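Local coordinates for protein N-acetylneuraminic acid (Sialic acid) synthetase (Leptospira borgpetersenii serovar Hardjo-bovis, PDB 6NCS) that probably makes sialic acid or its 9-phosphate as a member of the NeuB family and binds manganese in a TIM-barrel domain, at residues 216-221 and 253-258. Residues are numbered along the deposited sequence; the frame is centred on the assembly and turned at random.
Sequences IPLLAV and AKLVTE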
loop_
_atom_site.group_PDB
_atom_site.type_symbol
_atom_site.label_atom_id
_atom_site.label_comp_id
_atom_site.label_asym_id
_atom_site.label_seq_id
_atom_site.Cartn_x
_atom_site.Cartn_y
_atom_site.Cartn_z
ATOM N N ILE A 216 -2.304 -10.617 -2.984
ATOM C CA ILE A 216 -1.733 -9.587 -3.853
ATOM C C ILE A 216 -2.753 -8.505 -4.202
ATOM O O ILE A 216 -2.427 -7.314 -4.067
ATOM C CB ILE A 216 -1.076 -10.230 -5.084
ATOM C CG1 ILE A 216 0.106 -11.094 -4.645
ATOM C CG2 ILE A 216 -0.585 -9.150 -6.028
ATOM C CD1 ILE A 216 0.771 -11.903 -5.752
ATOM N N PRO A 217 -3.991 -8.824 -4.607
ATOM C CA PRO A 217 -4.973 -7.737 -4.788
ATOM C C PRO A 217 -5.240 -6.913 -3.521
ATOM O O PRO A 217 -5.456 -5.699 -3.621
ATOM C CB PRO A 217 -6.236 -8.471 -5.281
ATOM C CG PRO A 217 -5.965 -9.923 -5.195
ATOM C CD PRO A 217 -4.470 -10.109 -5.148
ATOM N N LEU A 218 -5.215 -7.517 -2.336
ATOM C CA LEU A 218 -5.375 -6.721 -1.117
ATOM C C LEU A 218 -4.190 -5.784 -0.913
ATOM O O LEU A 218 -4.368 -4.616 -0.535
ATOM C CB LEU A 218 -5.545 -7.639 0.097
ATOM C CG LEU A 218 -6.880 -8.409 0.035
ATOM C CD1 LEU A 218 -6.945 -9.422 1.149
ATOM C CD2 LEU A 218 -8.027 -7.414 0.165
ATOM N N LEU A 219 -2.971 -6.287 -1.125
ATOM C CA LEU A 219 -1.817 -5.397 -1.094
ATOM C C LEU A 219 -1.945 -4.305 -2.148
ATOM O O LEU A 219 -1.518 -3.168 -1.919
ATOM C CB LEU A 219 -0.519 -6.194 -1.286
ATOM C CG LEU A 219 -0.152 -7.113 -0.112
ATOM C CD1 LEU A 219 0.992 -8.031 -0.464
ATOM C CD2 LEU A 219 0.184 -6.269 1.113
ATOM N N ALA A 220 -2.566 -4.616 -3.289
ATOM C CA ALA A 220 -2.736 -3.591 -4.316
ATOM C C ALA A 220 -3.654 -2.479 -3.838
ATOM O O ALA A 220 -3.400 -1.300 -4.114
ATOM C CB ALA A 220 -3.273 -4.214 -5.611
ATOM N N VAL A 221 -4.706 -2.829 -3.090
ATOM C CA VAL A 221 -5.551 -1.813 -2.453
ATOM C C VAL A 221 -4.730 -0.947 -1.509
ATOM O O VAL A 221 -4.840 0.284 -1.528
ATOM C CB VAL A 221 -6.738 -2.467 -1.719
ATOM C CG1 VAL A 221 -7.506 -1.423 -0.921
ATOM C CG2 VAL A 221 -7.662 -3.163 -2.708
ATOM N N ALA A 253 -15.788 -13.113 -1.447
ATOM C CA ALA A 253 -16.436 -12.375 -0.367
ATOM C C ALA A 253 -15.403 -11.830 0.610
ATOM O O ALA A 253 -15.544 -10.712 1.118
ATOM C CB ALA A 253 -17.434 -13.274 0.358
ATOM N N LYS A 254 -14.362 -12.614 0.893
ATOM C CA LYS A 254 -13.286 -12.126 1.752
ATOM C C LYS A 254 -12.518 -10.991 1.089
ATOM O O LYS A 254 -12.107 -10.039 1.766
ATOM C CB LYS A 254 -12.349 -13.283 2.113
ATOM C CG LYS A 254 -11.258 -12.943 3.092
ATOM C CD LYS A 254 -11.861 -12.612 4.447
ATOM C CE LYS A 254 -11.125 -13.311 5.571
ATOM N NZ LYS A 254 -11.825 -13.089 6.867
ATOM N N LEU A 255 -12.309 -11.070 -0.233
ATOM C CA LEU A 255 -11.681 -9.962 -0.950
ATOM C C LEU A 255 -12.480 -8.686 -0.766
ATOM O O LEU A 255 -11.912 -7.617 -0.517
ATOM C CB LEU A 255 -11.552 -10.297 -2.441
ATOM C CG LEU A 255 -10.995 -9.219 -3.376
ATOM C CD1 LEU A 255 -9.556 -8.808 -3.010
ATOM C CD2 LEU A 255 -11.053 -9.728 -4.819
ATOM N N VAL A 256 -13.804 -8.782 -0.865
ATOM C CA VAL A 256 -14.649 -7.602 -0.708
ATOM C C VAL A 256 -14.521 -7.032 0.701
ATOM O O VAL A 256 -14.333 -5.821 0.883
ATOM C CB VAL A 256 -16.112 -7.941 -1.053
ATOM C CG1 VAL A 256 -17.037 -6.801 -0.645
ATOM C CG2 VAL A 256 -16.244 -8.236 -2.567
ATOM N N THR A 257 -14.655 -7.882 1.728
ATOM C CA THR A 257 -14.684 -7.329 3.084
ATOM C C THR A 257 -13.298 -6.884 3.524
ATOM O O THR A 257 -13.164 -5.911 4.282
ATOM C CB THR A 257 -15.266 -8.327 4.100
ATOM O OG1 THR A 257 -14.477 -9.521 4.145
ATOM C CG2 THR A 257 -16.705 -8.685 3.742
ATOM N N GLU A 258 -12.257 -7.572 3.062
ATOM C CA GLU A 258 -10.911 -7.147 3.421
ATOM C C GLU A 258 -10.524 -5.872 2.686
ATOM O O GLU A 258 -9.815 -5.031 3.243
ATOM C CB GLU A 258 -9.915 -8.270 3.149
ATOM C CG GLU A 258 -9.986 -9.396 4.199
ATOM C CD GLU A 258 -9.470 -8.956 5.569
ATOM O OE1 GLU A 258 -8.246 -9.028 5.806
ATOM O OE2 GLU A 258 -10.292 -8.544 6.413
#
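Leu-218 reaching across to Leu-255 and Glu-258 forms the apolar seam between two nearly parallel helices on the outer layer of the NeuB TIM barrel. Their local axes approach to 10.3 Å at a crossing angle of -18°; no hydrogen bond links residues 216-221 to 253-258, and what joins these segments is side-chain packing. Both methyls of Leu-218 lie against the CB methylene of Glu-258, CD2 at 3.6 Å and CD1 slightly farther off. CD2 of Leu-218 also meets CD1 of Leu-255, 3.8 Å away, the two side chains running alongside one another in opposing senses. Neither leucine aims its CA-CB bond at the facing helix; with CG opposite the carbonyl carbon in Leu-218 (chi1 -67°) and opposite the backbone N in Leu-255 (chi1 176°), the methyl ends come nearer to it. The same CD1 of Leu-255 then lies 4.0 Å from CB of Pro-217, and one methyl thus serves two neighbours on the facing helix. Glu-258 contributes the aliphatic base of its side chain; its carboxylate bends off to a salt bridge of OE1 with Arg-261. Beneath the seam, Pro-217 rests on Ile-228 and Leu-255 on Lys-230, both of strand 227-231, while Pro-217 also touches Asp-209 of strand 205-209. Farther along, Leu-218 and Val-221 pack on Thr-259 and Ile-262, extending the pairing of helices 215-222 and 249-266 outside the last two strands of the barrel.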